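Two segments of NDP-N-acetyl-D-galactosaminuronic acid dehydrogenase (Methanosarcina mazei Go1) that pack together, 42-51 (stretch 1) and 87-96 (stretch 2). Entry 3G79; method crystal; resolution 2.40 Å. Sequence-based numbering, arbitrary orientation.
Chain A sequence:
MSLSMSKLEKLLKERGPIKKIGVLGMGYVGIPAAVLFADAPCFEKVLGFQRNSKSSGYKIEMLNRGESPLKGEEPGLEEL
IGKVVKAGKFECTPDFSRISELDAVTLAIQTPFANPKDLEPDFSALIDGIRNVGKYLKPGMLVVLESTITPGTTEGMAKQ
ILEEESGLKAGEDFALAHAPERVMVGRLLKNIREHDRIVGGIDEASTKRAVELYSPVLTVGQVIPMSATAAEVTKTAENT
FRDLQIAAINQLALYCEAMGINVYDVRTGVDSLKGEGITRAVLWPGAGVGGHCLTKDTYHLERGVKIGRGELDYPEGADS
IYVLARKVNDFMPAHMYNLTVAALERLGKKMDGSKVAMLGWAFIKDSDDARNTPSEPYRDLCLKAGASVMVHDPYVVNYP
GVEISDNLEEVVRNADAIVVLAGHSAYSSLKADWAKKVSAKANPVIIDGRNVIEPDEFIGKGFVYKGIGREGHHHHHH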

# COMPACT_ATOMS: atom_id res chain seq x y z
N CYS A 42 -7.57 5.60 40.61
CA CYS A 42 -7.72 4.14 40.31
C CYS A 42 -6.42 3.38 40.55
O CYS A 42 -6.48 2.31 41.06
CB CYS A 42 -8.43 3.77 38.97
SG CYS A 42 -7.44 3.01 37.56
N PHE A 43 -5.26 3.95 40.24
CA PHE A 43 -3.99 3.33 40.71
C PHE A 43 -3.54 4.03 42.00
O PHE A 43 -3.89 5.18 42.21
CB PHE A 43 -2.92 3.34 39.61
CG PHE A 43 -3.30 2.53 38.37
CD1 PHE A 43 -3.83 1.28 38.48
CD2 PHE A 43 -3.11 3.06 37.09
CE1 PHE A 43 -4.17 0.55 37.37
CE2 PHE A 43 -3.46 2.33 35.93
CZ PHE A 43 -4.00 1.08 36.09
N GLU A 44 -2.82 3.34 42.87
CA GLU A 44 -2.50 3.93 44.18
C GLU A 44 -1.09 4.50 44.25
O GLU A 44 -0.87 5.60 44.77
CB GLU A 44 -2.70 2.93 45.35
CG GLU A 44 -4.15 2.70 45.78
CD GLU A 44 -4.35 1.51 46.76
OE1 GLU A 44 -5.52 1.22 47.10
OE2 GLU A 44 -3.35 0.88 47.19
N LYS A 45 -0.13 3.74 43.72
CA LYS A 45 1.28 4.03 43.93
C LYS A 45 2.09 3.27 42.92
O LYS A 45 1.91 2.05 42.74
CB LYS A 45 1.74 3.65 45.35
CG LYS A 45 3.28 3.78 45.53
CD LYS A 45 3.71 3.96 47.00
CE LYS A 45 3.96 5.43 47.36
NZ LYS A 45 5.10 5.97 46.56
N VAL A 46 2.97 4.01 42.25
CA VAL A 46 3.88 3.48 41.26
C VAL A 46 5.30 3.61 41.79
O VAL A 46 5.65 4.61 42.40
CB VAL A 46 3.72 4.24 39.92
CG1 VAL A 46 4.78 3.81 38.88
CG2 VAL A 46 2.25 4.13 39.38
N LEU A 47 6.10 2.58 41.56
CA LEU A 47 7.51 2.61 41.86
C LEU A 47 8.24 2.64 40.56
O LEU A 47 7.90 1.90 39.63
CB LEU A 47 7.90 1.34 42.62
CG LEU A 47 7.28 1.10 44.01
CD1 LEU A 47 7.66 -0.25 44.51
CD2 LEU A 47 7.67 2.16 45.05
N GLY A 48 9.22 3.53 40.46
CA GLY A 48 10.16 3.54 39.35
C GLY A 48 11.52 3.02 39.84
O GLY A 48 12.05 3.45 40.90
N PHE A 49 12.09 2.14 39.04
CA PHE A 49 13.27 1.43 39.44
C PHE A 49 14.52 1.94 38.73
O PHE A 49 14.59 1.94 37.48
CB PHE A 49 13.04 -0.08 39.29
CG PHE A 49 12.06 -0.60 40.30
CD1 PHE A 49 12.47 -0.89 41.60
CD2 PHE A 49 10.69 -0.72 39.97
CE1 PHE A 49 11.58 -1.31 42.54
CE2 PHE A 49 9.79 -1.13 40.92
CZ PHE A 49 10.21 -1.42 42.20
N GLN A 50 15.45 2.43 39.57
CA GLN A 50 16.80 2.87 39.19
C GLN A 50 17.96 2.41 40.12
O GLN A 50 17.92 2.64 41.33
CB GLN A 50 16.85 4.40 39.13
CG GLN A 50 17.13 4.97 37.77
CD GLN A 50 18.47 4.56 37.21
OE1 GLN A 50 18.62 4.40 36.00
NE2 GLN A 50 19.43 4.36 38.06
N ARG A 51 18.99 1.80 39.56
CA ARG A 51 20.29 1.61 40.24
C ARG A 51 20.94 2.98 40.58
O ARG A 51 20.60 3.98 39.96
CB ARG A 51 21.22 0.85 39.28
CG ARG A 51 22.12 -0.26 39.87
CD ARG A 51 23.45 -0.31 39.13
NE ARG A 51 23.77 -1.61 38.50
CZ ARG A 51 23.52 -1.94 37.22
NH1 ARG A 51 22.92 -1.09 36.39
NH2 ARG A 51 23.88 -3.14 36.77
N ALA A 87 1.54 14.19 45.55
CA ALA A 87 0.39 13.40 45.99
C ALA A 87 0.82 12.05 46.56
O ALA A 87 -0.02 11.19 46.90
CB ALA A 87 -0.57 13.19 44.82
N GLY A 88 2.13 11.86 46.68
CA GLY A 88 2.69 10.59 47.14
C GLY A 88 2.29 9.35 46.36
O GLY A 88 2.18 8.29 46.97
N LYS A 89 2.08 9.48 45.05
CA LYS A 89 1.71 8.33 44.20
C LYS A 89 2.88 7.77 43.36
O LYS A 89 2.73 6.79 42.59
CB LYS A 89 0.54 8.69 43.27
CG LYS A 89 -0.77 8.93 44.00
CD LYS A 89 -1.86 9.18 43.05
CE LYS A 89 -2.51 7.88 42.63
NZ LYS A 89 -3.46 8.13 41.50
N PHE A 90 4.03 8.42 43.47
CA PHE A 90 5.18 8.00 42.73
C PHE A 90 6.46 8.19 43.55
O PHE A 90 6.60 9.16 44.28
CB PHE A 90 5.27 8.74 41.41
CG PHE A 90 6.53 8.48 40.66
CD1 PHE A 90 6.73 7.27 39.99
CD2 PHE A 90 7.55 9.42 40.63
CE1 PHE A 90 7.89 7.02 39.30
CE2 PHE A 90 8.73 9.15 39.91
CZ PHE A 90 8.88 7.95 39.26
N GLU A 91 7.37 7.24 43.40
CA GLU A 91 8.63 7.24 44.12
C GLU A 91 9.62 6.44 43.28
O GLU A 91 9.26 5.42 42.70
CB GLU A 91 8.47 6.56 45.48
CG GLU A 91 9.74 6.56 46.32
CD GLU A 91 9.67 5.60 47.49
OE1 GLU A 91 10.74 5.37 48.13
OE2 GLU A 91 8.56 5.06 47.75
N CYS A 92 10.84 6.94 43.21
CA CYS A 92 11.94 6.25 42.55
C CYS A 92 12.81 5.59 43.63
O CYS A 92 13.16 6.21 44.64
CB CYS A 92 12.74 7.24 41.72
SG CYS A 92 13.93 6.56 40.54
N THR A 93 13.11 4.32 43.42
CA THR A 93 13.92 3.53 44.36
C THR A 93 14.90 2.61 43.63
O THR A 93 14.59 2.12 42.54
CB THR A 93 13.04 2.74 45.35
OG1 THR A 93 13.86 2.15 46.38
CG2 THR A 93 12.22 1.64 44.62
N PRO A 94 16.12 2.45 44.21
CA PRO A 94 17.23 1.54 43.78
C PRO A 94 16.99 0.10 44.25
O PRO A 94 17.76 -0.83 43.93
CB PRO A 94 18.44 2.14 44.52
CG PRO A 94 17.81 2.71 45.82
CD PRO A 94 16.57 3.37 45.29
N ASP A 95 15.91 -0.07 44.99
CA ASP A 95 15.62 -1.30 45.68
C ASP A 95 14.61 -2.20 44.92
O ASP A 95 13.41 -2.20 45.17
CB ASP A 95 15.14 -0.98 47.11
CG ASP A 95 14.88 -2.20 47.91
OD1 ASP A 95 15.36 -3.28 47.47
OD2 ASP A 95 14.23 -2.08 48.98
N PHE A 96 15.17 -3.02 44.03
CA PHE A 96 14.43 -3.92 43.15
C PHE A 96 13.60 -4.99 43.85
O PHE A 96 12.61 -5.52 43.27
CB PHE A 96 15.40 -4.56 42.22
CG PHE A 96 15.86 -3.66 41.15
CD1 PHE A 96 15.25 -3.70 39.90
CD2 PHE A 96 16.92 -2.79 41.35
CE1 PHE A 96 15.70 -2.88 38.87
CE2 PHE A 96 17.36 -1.97 40.33
CZ PHE A 96 16.75 -2.01 39.10

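Parallel β-strands satisfy their backbones by a simple rule: alternate residues of one strand reach across with both N-H and C=O, each bonding a residue that flanks its partner. Strands 45-49 and 90-93 of this dehydrogenase illustrate it well. Val-46 pairs with Phe-90 but bonds its neighbours, Val-46 N donating to Lys-89 O at 2.8 Å and Val-46 O accepting from Glu-91 N at 3.3 Å, the latter more bent at 142°. Two residues on, Gly-48 N donates to Glu-91 O and Gly-48 O accepts from Thr-93 N, both at 2.9 Å and nearly straight. Gln-50 N to Thr-93 O, 3.1 Å, extends the ladder past the strand end. There the pattern stops: the next donor in the series, Asp-95 N, lies 5.0 Å from Gln-50 O and makes a weak hydrogen bond to Thr-93 OG1, 3.3 Å, within its own stretch.

The carbonyls also receive CA-H contacts, as from Leu-47 CA to Glu-91 O at 3.4 Å. At the other end, Lys-89 NZ makes a weak hydrogen bond to Phe-43 O, 3.1 Å, while Lys-45 NZ and Glu-91 OE2 form a long salt bridge at 3.8 Å.

Side chains fill in around this ladder. Gly-48 leaves room for the Phe-90 ring; an ideal CB would sit 3.2 Å from Phe-90 CE1. Phe-49 CB packs against Phe-96 CE1 at 3.9 Å, their rings oblique.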